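Local coordinates for glutathione s-transferase (Oryza sativa, PDB 1OYJ), which conjugates reduced glutathione to a wide range of hydrophobic electrophiles, foreign and endogenous, as a tau-class glutathione transferase, at residues Leu86-Ala90 with Ala100-Arg105. Numbering follows the deposited sequence.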
ATOM      1  N   LEU A  86     -15.863  -6.422  -1.993  1.00 23.38           N
ATOM      2  CA  LEU A  86     -14.899  -6.668  -0.905  1.00 23.92           C
ATOM      3  C   LEU A  86     -14.875  -5.473   0.050  1.00 24.40           C
ATOM      4  O   LEU A  86     -14.636  -5.634   1.230  1.00 23.45           O
ATOM      5  CB  LEU A  86     -13.498  -6.894  -1.471  1.00 23.75           C
ATOM      6  CG  LEU A  86     -13.328  -8.239  -2.165  1.00 22.53           C
ATOM      7  CD1 LEU A  86     -11.969  -8.248  -2.836  1.00 25.33           C
ATOM      8  CD2 LEU A  86     -13.538  -9.342  -1.206  1.00 23.56           C
ATOM      9  N   LEU A  87     -15.097  -4.280  -0.501  1.00 24.20           N
ATOM     10  CA  LEU A  87     -15.185  -3.076   0.298  1.00 25.66           C
ATOM     11  C   LEU A  87     -16.575  -2.521   0.109  1.00 28.15           C
ATOM     12  O   LEU A  87     -17.148  -2.630  -0.954  1.00 26.15           O
ATOM     13  CB  LEU A  87     -14.170  -2.066  -0.192  1.00 27.05           C
ATOM     14  CG  LEU A  87     -12.696  -2.407   0.017  1.00 27.32           C
ATOM     15  CD1 LEU A  87     -11.835  -1.569  -0.819  1.00 30.24           C
ATOM     16  CD2 LEU A  87     -12.370  -2.279   1.423  1.00 28.80           C
ATOM     17  N   PRO A  88     -17.137  -1.876   1.118  1.00 31.20           N
ATOM     18  CA  PRO A  88     -18.506  -1.350   0.961  1.00 33.25           C
ATOM     19  C   PRO A  88     -18.495  -0.226  -0.037  1.00 35.39           C
ATOM     20  O   PRO A  88     -17.558   0.548   0.001  1.00 34.78           O
ATOM     21  CB  PRO A  88     -18.849  -0.785   2.338  1.00 33.14           C
ATOM     22  CG  PRO A  88     -17.648  -1.017   3.221  1.00 32.99           C
ATOM     23  CD  PRO A  88     -16.521  -1.566   2.410  1.00 30.85           C
ATOM     24  N   PRO A  89     -19.450  -0.134  -0.951  1.00 39.20           N
ATOM     25  CA  PRO A  89     -19.518   1.049  -1.825  1.00 42.58           C
ATOM     26  C   PRO A  89     -19.847   2.289  -1.045  1.00 44.97           C
ATOM     27  O   PRO A  89     -20.738   2.203  -0.270  1.00 45.58           O
ATOM     28  CB  PRO A  89     -20.657   0.717  -2.763  1.00 42.94           C
ATOM     29  CG  PRO A  89     -20.747  -0.802  -2.710  1.00 41.53           C
ATOM     30  CD  PRO A  89     -20.462  -1.130  -1.306  1.00 39.23           C
ATOM     31  N   ALA A  90     -19.061   3.361  -1.123  1.00 50.12           N
ATOM     32  CA  ALA A  90     -19.466   4.633  -0.492  1.00 53.95           C
ATOM     33  C   ALA A  90     -20.476   5.288  -1.441  1.00 57.01           C
ATOM     34  O   ALA A  90     -20.917   6.411  -1.219  1.00 57.59           O
ATOM     35  CB  ALA A  90     -18.274   5.555  -0.236  1.00 54.30           C
ATOM     36  N   ALA A 100     -15.365   2.926   7.054  1.00 20.04           N
ATOM     37  CA  ALA A 100     -15.169   1.478   6.996  1.00 20.01           C
ATOM     38  C   ALA A 100     -14.161   1.125   5.875  1.00 21.50           C
ATOM     39  O   ALA A 100     -13.224   0.294   6.075  1.00 21.44           O
ATOM     40  CB  ALA A 100     -16.498   0.801   6.828  1.00 21.35           C
ATOM     41  N   ARG A 101     -14.314   1.763   4.707  1.00 20.90           N
ATOM     42  CA  ARG A 101     -13.280   1.589   3.684  1.00 22.10           C
ATOM     43  C   ARG A 101     -11.873   1.957   4.134  1.00 19.77           C
ATOM     44  O   ARG A 101     -10.889   1.210   3.782  1.00 20.39           O
ATOM     45  CB  ARG A 101     -13.607   2.364   2.429  1.00 23.09           C
ATOM     46  CG  ARG A 101     -14.771   1.829   1.638  1.00 27.18           C
ATOM     47  CD  ARG A 101     -15.349   2.852   0.576  1.00 28.23           C
ATOM     48  NE  ARG A 101     -14.513   3.004  -0.604  1.00 30.70           N
ATOM     49  CZ  ARG A 101     -14.632   2.260  -1.699  1.00 36.40           C
ATOM     50  NH1 ARG A 101     -15.532   1.285  -1.750  1.00 35.12           N
ATOM     51  NH2 ARG A 101     -13.839   2.453  -2.752  1.00 37.55           N
ATOM     52  N   ALA A 102     -11.718   3.082   4.848  1.00 18.08           N
ATOM     53  CA  ALA A 102     -10.418   3.527   5.276  1.00 18.21           C
ATOM     54  C   ALA A 102      -9.847   2.493   6.264  1.00 18.16           C
ATOM     55  O   ALA A 102      -8.698   2.173   6.220  1.00 17.08           O
ATOM     56  CB  ALA A 102     -10.481   4.937   5.894  1.00 18.75           C
ATOM     57  N   THR A 103     -10.663   2.044   7.212  1.00 16.97           N
ATOM     58  CA  THR A 103     -10.244   1.026   8.150  1.00 17.64           C
ATOM     59  C   THR A 103      -9.798  -0.274   7.489  1.00 17.79           C
ATOM     60  O   THR A 103      -8.728  -0.847   7.784  1.00 17.47           O
ATOM     61  CB  THR A 103     -11.453   0.826   9.195  1.00 19.04           C
ATOM     62  OG1 THR A 103     -11.493   1.972  10.044  1.00 21.92           O
ATOM     63  CG2 THR A 103     -11.214  -0.351  10.153  1.00 20.57           C
ATOM     64  N   ALA A 104     -10.532  -0.683   6.487  1.00 18.56           N
ATOM     65  CA  ALA A 104     -10.165  -1.857   5.716  1.00 18.41           C
ATOM     66  C   ALA A 104      -8.868  -1.675   4.941  1.00 19.35           C
ATOM     67  O   ALA A 104      -8.031  -2.569   4.958  1.00 17.62           O
ATOM     68  CB  ALA A 104     -11.316  -2.281   4.848  1.00 18.95           C
ATOM     69  N   ARG A 105      -8.650  -0.514   4.339  1.00 17.18           N
ATOM     70  CA  ARG A 105      -7.387  -0.306   3.668  1.00 19.25           C
ATOM     71  C   ARG A 105      -6.231  -0.249   4.639  1.00 18.11           C
ATOM     72  O   ARG A 105      -5.189  -0.758   4.340  1.00 17.63           O
ATOM     73  CB  ARG A 105      -7.344   0.865   2.729  1.00 18.18           C
ATOM     74  CG  ARG A 105      -8.438   0.860   1.619  1.00 18.01           C
ATOM     75  CD  ARG A 105      -8.427   2.189   0.759  1.00 22.74           C
ATOM     76  NE  ARG A 105      -9.180   2.077  -0.498  1.00 20.40           N
ATOM     77  CZ  ARG A 105     -10.216   2.808  -0.850  1.00 23.07           C
ATOM     78  NH1 ARG A 105     -10.841   2.507  -1.978  1.00 25.83           N
ATOM     79  NH2 ARG A 105     -10.641   3.840  -0.130  1.00 21.00           N
TER
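One long side chain can give a linker without regular structure both apolar contact and a hydrogen bond, as Arg101 does here. Its CG methylene packs against the Pro88 ring (Arg101 CG to Pro88 CD, 3.9 Å), while its guanidinium reaches back to the linker backbone, where Arg101 NH1 donates a 2.8 Å, nearly straight hydrogen bond to Pro88 O. Proline has no amide hydrogen to offer, but its carbonyl remains a good acceptor. One residue earlier, Leu87, the second main contributor, points toward the helix and sets CD2 3.6 Å from CB of Ala104, one of the small side chains that let the linker come close; Pro88 CG likewise meets Ala100 CB at 4.2 Å. The segment 86-90 belongs to the connection from the thioredoxin-like N-terminal domain to the helical C-terminal domain. Leu87 also touches Phe164 of helix 164-169 and Gln74 of helix 69-79, whereas Arg101 NE forms a salt bridge with Asp78 of the second subunit, placing helix 97-124 at the dimer interface.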